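Local coordinates for protein ribosome biogenesis GTPase A (Thermotoga maritima, PDB 3CNL) that binds and probably hydrolyses GTP and is probably required for a late step of 50S ribosomal subunit assembly, at residues 88-93 / 113-118; 94-99 / 146-151. All blocks are in the same frame, centred on the assembly; numbering follows the deposited sequence.

Interaction 1. Residues 88-93 / 113-118; sequences KVLLKK and STIINK. With GNP (phosphoaminophosphonic acid-guanylate ester), chain B.
The P-loop helix of the GTP site, 112-120, meets its neighbour 87-94 where Leu90 reaches toward Lys118 and Ile115. The touching is done by one branch: Leu90 CD1 lies 3.9 Å from Lys118 CD, the two side chains crossing obliquely, and 4.4 Å from Ile115 CG2. Lys118 thus offers its methylene chain to the leucine. With CG anti to the backbone N (chi1 -163°) and a bend at chi3, the chain carries its ammonium past Leu90 to the backbone carbonyls of Glu85 and His82, which take hydrogen bonds from NZ. A lysine used in this way is apolar along its stem and polar at its end, and it ties helix 112-120 to the segment leading into helix 87-94. The contact between the two segments is slight, burying 120 Å² in all. In a P-loop GTPase the helix after the loop presents its first turn to the phosphates, and here Ser113 and Thr114 do so. Ser113 grips O2B of GNP with both its backbone N, at 2.9 Å, and its OG, at 2.8 Å. Thr114 repeats the pattern one phosphate along: its N lies 3.0 Å from GNP O1A and its OG1 2.6 Å from the same oxygen. In each residue the hydroxyl stands beside its own backbone N, anti to the carbonyl carbon, which lets amide and hydroxyl converge on one phosphate oxygen.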
loop_
_atom_site.group_PDB
_atom_site.type_symbol
_atom_site.label_atom_id
_atom_site.label_comp_id
_atom_site.label_asym_id
_atom_site.label_seq_id
_atom_site.Cartn_x
_atom_site.Cartn_y
_atom_site.Cartn_z
ATOM N N LYS A 88 -11.466 -16.622 7.169
ATOM C CA LYS A 88 -12.596 -16.520 8.089
ATOM C C LYS A 88 -12.564 -15.258 8.948
ATOM O O LYS A 88 -13.612 -14.645 9.218
ATOM C CB LYS A 88 -12.635 -17.757 9.009
ATOM C CG LYS A 88 -12.122 -19.055 8.370
ATOM C CD LYS A 88 -10.585 -19.101 8.323
ATOM C CE LYS A 88 -10.065 -20.256 7.499
ATOM N NZ LYS A 88 -10.133 -19.937 6.047
ATOM N N VAL A 89 -11.360 -14.893 9.397
ATOM C CA VAL A 89 -11.145 -13.713 10.249
ATOM C C VAL A 89 -11.332 -12.425 9.430
ATOM O O VAL A 89 -11.918 -11.450 9.908
ATOM C CB VAL A 89 -9.712 -13.703 10.857
ATOM C CG1 VAL A 89 -9.465 -12.424 11.651
ATOM C CG2 VAL A 89 -9.460 -14.948 11.708
ATOM N N LEU A 90 -10.815 -12.437 8.204
ATOM C CA LEU A 90 -10.966 -11.303 7.278
ATOM C C LEU A 90 -12.435 -11.027 7.003
ATOM O O LEU A 90 -12.880 -9.906 7.093
ATOM C CB LEU A 90 -10.270 -11.599 5.950
ATOM C CG LEU A 90 -9.584 -10.475 5.163
ATOM C CD1 LEU A 90 -9.559 -10.832 3.686
ATOM C CD2 LEU A 90 -10.150 -9.072 5.397
ATOM N N LEU A 91 -13.184 -12.066 6.659
ATOM C CA LEU A 91 -14.582 -11.910 6.272
ATOM C C LEU A 91 -15.415 -11.420 7.439
ATOM O O LEU A 91 -16.337 -10.621 7.269
ATOM C CB LEU A 91 -15.135 -13.229 5.741
ATOM C CG LEU A 91 -14.672 -13.662 4.358
ATOM C CD1 LEU A 91 -15.279 -14.984 4.074
ATOM C CD2 LEU A 91 -15.110 -12.628 3.321
ATOM N N LYS A 92 -15.052 -11.870 8.635
ATOM C CA LYS A 92 -15.717 -11.447 9.866
ATOM C C LYS A 92 -15.449 -9.978 10.139
ATOM O O LYS A 92 -16.366 -9.226 10.530
ATOM C CB LYS A 92 -15.246 -12.305 11.045
ATOM C CG LYS A 92 -16.282 -12.474 12.120
ATOM C CD LYS A 92 -16.148 -11.415 13.205
ATOM C CE LYS A 92 -15.699 -12.051 14.524
ATOM N NZ LYS A 92 -16.813 -12.853 15.146
ATOM N N LYS A 93 -14.194 -9.564 9.939
ATOM C CA LYS A 93 -13.821 -8.144 10.033
ATOM C C LYS A 93 -14.557 -7.302 9.003
ATOM O O LYS A 93 -15.034 -6.210 9.317
ATOM C CB LYS A 93 -12.310 -7.953 9.863
ATOM C CG LYS A 93 -11.490 -8.377 11.052
ATOM C CD LYS A 93 -10.004 -8.124 10.826
ATOM C CE LYS A 93 -9.181 -8.526 12.070
ATOM N NZ LYS A 93 -7.722 -8.242 11.901
ATOM N N SER A 113 -4.523 -8.080 -5.118
ATOM C CA SER A 113 -4.614 -9.391 -5.767
ATOM C C SER A 113 -4.574 -10.517 -4.738
ATOM O O SER A 113 -5.322 -11.492 -4.835
ATOM C CB SER A 113 -3.476 -9.573 -6.762
ATOM O OG SER A 113 -3.595 -8.612 -7.795
ATOM N N THR A 114 -3.711 -10.343 -3.742
ATOM C CA THR A 114 -3.583 -11.255 -2.632
ATOM C C THR A 114 -4.887 -11.355 -1.833
ATOM O O THR A 114 -5.333 -12.457 -1.501
ATOM C CB THR A 114 -2.380 -10.833 -1.752
ATOM O OG1 THR A 114 -1.193 -10.846 -2.567
ATOM C CG2 THR A 114 -2.198 -11.777 -0.545
ATOM N N ILE A 115 -5.505 -10.218 -1.537
ATOM C CA ILE A 115 -6.807 -10.194 -0.854
ATOM C C ILE A 115 -7.920 -10.904 -1.651
ATOM O O ILE A 115 -8.674 -11.712 -1.094
ATOM C CB ILE A 115 -7.191 -8.748 -0.448
ATOM C CG1 ILE A 115 -6.257 -8.282 0.680
ATOM C CG2 ILE A 115 -8.671 -8.632 -0.019
ATOM C CD1 ILE A 115 -6.375 -6.828 1.035
ATOM N N ILE A 116 -8.013 -10.616 -2.945
ATOM C CA ILE A 116 -8.979 -11.294 -3.819
ATOM C C ILE A 116 -8.764 -12.802 -3.837
ATOM O O ILE A 116 -9.729 -13.571 -3.749
ATOM C CB ILE A 116 -8.957 -10.707 -5.255
ATOM C CG1 ILE A 116 -9.463 -9.268 -5.225
ATOM C CG2 ILE A 116 -9.819 -11.537 -6.222
ATOM C CD1 ILE A 116 -9.233 -8.540 -6.501
ATOM N N ASN A 117 -7.505 -13.224 -3.935
ATOM C CA ASN A 117 -7.199 -14.646 -3.940
ATOM C C ASN A 117 -7.685 -15.346 -2.676
ATOM O O ASN A 117 -8.274 -16.426 -2.760
ATOM C CB ASN A 117 -5.708 -14.884 -4.156
ATOM C CG ASN A 117 -5.252 -14.507 -5.549
ATOM O OD1 ASN A 117 -6.060 -14.180 -6.432
ATOM N ND2 ASN A 117 -3.938 -14.545 -5.756
ATOM N N LYS A 118 -7.456 -14.728 -1.515
ATOM C CA LYS A 118 -7.958 -15.232 -0.237
ATOM C C LYS A 118 -9.486 -15.306 -0.231
ATOM O O LYS A 118 -10.065 -16.358 0.056
ATOM C CB LYS A 118 -7.478 -14.347 0.914
ATOM C CG LYS A 118 -7.585 -14.998 2.292
ATOM C CD LYS A 118 -7.284 -14.000 3.411
ATOM C CE LYS A 118 -5.830 -13.595 3.446
ATOM N NZ LYS A 118 -5.511 -12.909 4.718
HETATM P PG GNP B . -0.708 -4.186 -8.032
HETATM O O1G GNP B . -2.039 -3.477 -8.139
HETATM O O2G GNP B . 0.462 -3.220 -8.071
HETATM O O3G GNP B . -0.663 -5.285 -9.086
HETATM N N3B GNP B . -0.430 -5.042 -6.728
HETATM P PB GNP B . -1.461 -5.557 -5.651
HETATM O O1B GNP B . -2.099 -4.398 -4.958
HETATM O O2B GNP B . -2.391 -6.515 -6.318
HETATM O O3A GNP B . -0.601 -6.319 -4.624
HETATM P PA GNP B . -0.214 -7.829 -4.555
HETATM O O1A GNP B . -1.274 -8.609 -3.895
HETATM O O2A GNP B . 0.277 -8.343 -5.844
HETATM O "O5'" GNP B . 0.969 -7.828 -3.542
HETATM C "C5'" GNP B . 2.151 -7.037 -3.736
HETATM C "C4'" GNP B . 3.260 -7.627 -2.871
HETATM O "O4'" GNP B . 2.949 -7.506 -1.453
HETATM C "C3'" GNP B . 3.552 -9.104 -3.067
HETATM O "O3'" GNP B . 4.949 -9.304 -2.910
HETATM C "C2'" GNP B . 2.797 -9.747 -1.914
HETATM O "O2'" GNP B . 3.360 -10.995 -1.587
HETATM C "C1'" GNP B . 3.025 -8.745 -0.788
HETATM N N9 GNP B . 1.974 -8.706 0.226
HETATM C C8 GNP B . 0.616 -8.643 -0.009
HETATM N N7 GNP B . -0.088 -8.585 1.097
HETATM C C5 GNP B . 0.883 -8.623 2.120
HETATM C C6 GNP B . 0.755 -8.587 3.536
HETATM O O6 GNP B . -0.286 -8.527 4.216
HETATM N N1 GNP B . 2.001 -8.628 4.187
HETATM C C2 GNP B . 3.228 -8.696 3.546
HETATM N N2 GNP B . 4.331 -8.733 4.322
HETATM N N3 GNP B . 3.365 -8.719 2.231
HETATM C C4 GNP B . 2.157 -8.687 1.587
#

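Interaction 2. Residues 94-99 / 146-151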
loop_
_atom_site.group_PDB
_atom_site.type_symbol
_atom_site.label_atom_id
_atom_site.label_comp_id
_atom_site.label_asym_id
_atom_site.label_seq_id
_atom_site.Cartn_x
_atom_site.Cartn_y
_atom_site.Cartn_z
ATOM N N LEU A 94 -14.643 -7.792 7.768
ATOM C CA LEU A 94 -15.308 -7.029 6.704
ATOM C C LEU A 94 -16.814 -6.926 6.946
ATOM O O LEU A 94 -17.411 -5.866 6.717
ATOM C CB LEU A 94 -15.033 -7.642 5.322
ATOM C CG LEU A 94 -13.629 -7.490 4.731
ATOM C CD1 LEU A 94 -13.399 -8.528 3.611
ATOM C CD2 LEU A 94 -13.419 -6.033 4.241
ATOM N N SER A 95 -17.400 -8.026 7.431
ATOM C CA SER A 95 -18.846 -8.153 7.695
ATOM C C SER A 95 -19.727 -7.431 6.678
ATOM O O SER A 95 -20.391 -6.447 6.996
ATOM C CB SER A 95 -19.193 -7.792 9.146
ATOM O OG SER A 95 -18.973 -8.931 9.989
ATOM N N PHE A 96 -19.692 -7.934 5.445
ATOM C CA PHE A 96 -20.443 -7.372 4.334
ATOM C C PHE A 96 -21.941 -7.564 4.510
ATOM O O PHE A 96 -22.387 -8.628 4.940
ATOM C CB PHE A 96 -20.043 -8.052 3.029
ATOM C CG PHE A 96 -18.651 -7.704 2.541
ATOM C CD1 PHE A 96 -18.282 -6.374 2.323
ATOM C CD2 PHE A 96 -17.754 -8.712 2.217
ATOM C CE1 PHE A 96 -17.006 -6.049 1.848
ATOM C CE2 PHE A 96 -16.481 -8.402 1.733
ATOM C CZ PHE A 96 -16.112 -7.069 1.549
ATOM N N ASP A 97 -22.698 -6.539 4.128
ATOM C CA ASP A 97 -24.154 -6.573 4.097
ATOM C C ASP A 97 -24.606 -7.580 3.066
ATOM O O ASP A 97 -23.869 -7.852 2.121
ATOM C CB ASP A 97 -24.683 -5.181 3.735
ATOM C CG ASP A 97 -26.177 -5.144 3.617
ATOM O OD1 ASP A 97 -26.841 -5.221 4.663
ATOM O OD2 ASP A 97 -26.688 -5.051 2.481
ATOM N N ARG A 98 -25.816 -8.125 3.236
ATOM C CA ARG A 98 -26.382 -9.128 2.311
ATOM C C ARG A 98 -26.453 -8.649 0.863
ATOM O O ARG A 98 -26.283 -9.434 -0.072
ATOM C CB ARG A 98 -27.786 -9.607 2.770
ATOM C CG ARG A 98 -28.827 -8.497 2.896
ATOM C CD ARG A 98 -30.281 -8.996 3.057
ATOM N NE ARG A 98 -31.202 -7.855 3.108
ATOM C CZ ARG A 98 -32.520 -7.935 3.305
ATOM N NH1 ARG A 98 -33.254 -6.824 3.329
ATOM N NH2 ARG A 98 -33.110 -9.107 3.483
ATOM N N LEU A 99 -26.695 -7.368 0.673
ATOM C CA LEU A 99 -26.821 -6.828 -0.678
ATOM C C LEU A 99 -25.502 -6.349 -1.285
ATOM O O LEU A 99 -25.514 -5.774 -2.370
ATOM C CB LEU A 99 -27.820 -5.654 -0.685
ATOM C CG LEU A 99 -29.243 -5.972 -0.273
ATOM C CD1 LEU A 99 -30.088 -4.787 -0.691
ATOM C CD2 LEU A 99 -29.717 -7.298 -0.945
ATOM N N VAL A 146 -22.952 -12.530 -1.084
ATOM C CA VAL A 146 -22.277 -11.269 -1.461
ATOM C C VAL A 146 -21.340 -11.408 -2.671
ATOM O O VAL A 146 -20.614 -12.406 -2.802
ATOM C CB VAL A 146 -21.680 -10.396 -0.276
ATOM C CG1 VAL A 146 -21.960 -10.945 1.096
ATOM C CG2 VAL A 146 -20.196 -10.002 -0.516
ATOM N N LYS A 147 -21.416 -10.439 -3.579
ATOM C CA LYS A 147 -20.663 -10.495 -4.826
ATOM C C LYS A 147 -19.407 -9.628 -4.744
ATOM O O LYS A 147 -19.481 -8.473 -4.320
ATOM C CB LYS A 147 -21.541 -10.004 -5.979
ATOM C CG LYS A 147 -22.488 -11.053 -6.525
ATOM C CD LYS A 147 -23.308 -10.489 -7.652
ATOM C CE LYS A 147 -24.251 -11.531 -8.205
ATOM N NZ LYS A 147 -25.275 -11.916 -7.186
ATOM N N ILE A 148 -18.261 -10.191 -5.137
ATOM C CA ILE A 148 -17.007 -9.414 -5.223
ATOM C C ILE A 148 -16.393 -9.476 -6.637
ATOM O O ILE A 148 -16.217 -10.568 -7.174
ATOM C CB ILE A 148 -16.004 -9.830 -4.095
ATOM C CG1 ILE A 148 -16.697 -9.701 -2.721
ATOM C CG2 ILE A 148 -14.731 -8.936 -4.124
ATOM C CD1 ILE A 148 -16.095 -10.539 -1.604
ATOM N N LEU A 149 -16.131 -8.313 -7.253
ATOM C CA LEU A 149 -15.423 -8.246 -8.549
ATOM C C LEU A 149 -14.066 -8.921 -8.463
ATOM O O LEU A 149 -13.301 -8.644 -7.543
ATOM C CB LEU A 149 -15.242 -6.800 -9.016
ATOM C CG LEU A 149 -16.482 -6.073 -9.537
ATOM C CD1 LEU A 149 -16.210 -4.606 -9.757
ATOM C CD2 LEU A 149 -16.983 -6.715 -10.833
ATOM N N ASP A 150 -13.761 -9.797 -9.419
ATOM C CA ASP A 150 -12.551 -10.604 -9.318
ATOM C C ASP A 150 -11.277 -9.862 -9.744
ATOM O O ASP A 150 -10.181 -10.433 -9.675
ATOM C CB ASP A 150 -12.689 -11.957 -10.060
ATOM C CG ASP A 150 -12.728 -11.807 -11.569
ATOM O OD1 ASP A 150 -12.864 -10.673 -12.097
ATOM O OD2 ASP A 150 -12.642 -12.843 -12.255
ATOM N N THR A 151 -11.430 -8.617 -10.202
ATOM C CA THR A 151 -10.286 -7.757 -10.534
ATOM C C THR A 151 -10.327 -6.432 -9.770
ATOM O O THR A 151 -11.371 -5.766 -9.721
ATOM C CB THR A 151 -10.140 -7.494 -12.064
ATOM O OG1 THR A 151 -11.073 -6.491 -12.496
ATOM C CG2 THR A 151 -10.384 -8.749 -12.846
#
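A backbone carbonyl and an aromatic side chain of the loop share one valine: Val146 sets its CG1 methyl 3.8 Å from Asp97 O, while its CG2 methyl comes within 3.9 Å of Phe96 CD2. Both methyls also lie about 4.0 Å from Phe96 CB, so the valine fits against the root of the aromatic side chain as well as its ring. Two residues on, within the strand, Ile148 approaches the same ring with its terminal methyl, CD1 standing 4.0 Å from Phe96 CE2. Each of the two aliphatic side chains crosses Phe96 at about a right angle. The ring is brought here by a chi1 of -71°, which places CG beside the backbone N, and one of its faces receives Leu94 CB from its own segment. An alanine in place of Val146 would remove both methyls, which is likely to open a gap beside Phe96 CB and CD2 and leave Asp97 O without its neighbouring methyl. The loop has order of its own: Ser95, with positive phi, is the first residue to leave the helical conformation, and two residues later Asp97 forms an Asx turn, its OD2 accepting from Leu99 N at 2.9 Å, from above the carboxylate plane. The contact is plain packing at the margin of the nucleotide-binding domain. Here the connection from helix 87-94 to strand 101-106 packs against the start of strand 147-154, which pairs with 101-106 on one side and 139-141 on the other, while Phe96 reaches on to Val102, Thr24 and Val26.

The two contacts show how a nucleotide site is built on a packed sheet. Helix 87-94 supplies Leu90 to interaction 1 and runs directly into the loop of interaction 2, and the second segments follow the same chain order, so the pairs alternate along the sequence. Their centres are 11 Å apart, and they touch through Ile116 of the P-loop helix: its CG2 packs 3.6 Å from Asp150 O, and its CD1 4.0 Å from Thr151 C. Only interaction 1 holds nucleotide-binding residues, Ser113 and Thr114. In interaction 2 the side chain of Ile148 is about 13 Å from GNP, although its strand, 147-154, includes Gly153, another GTP-binding residue.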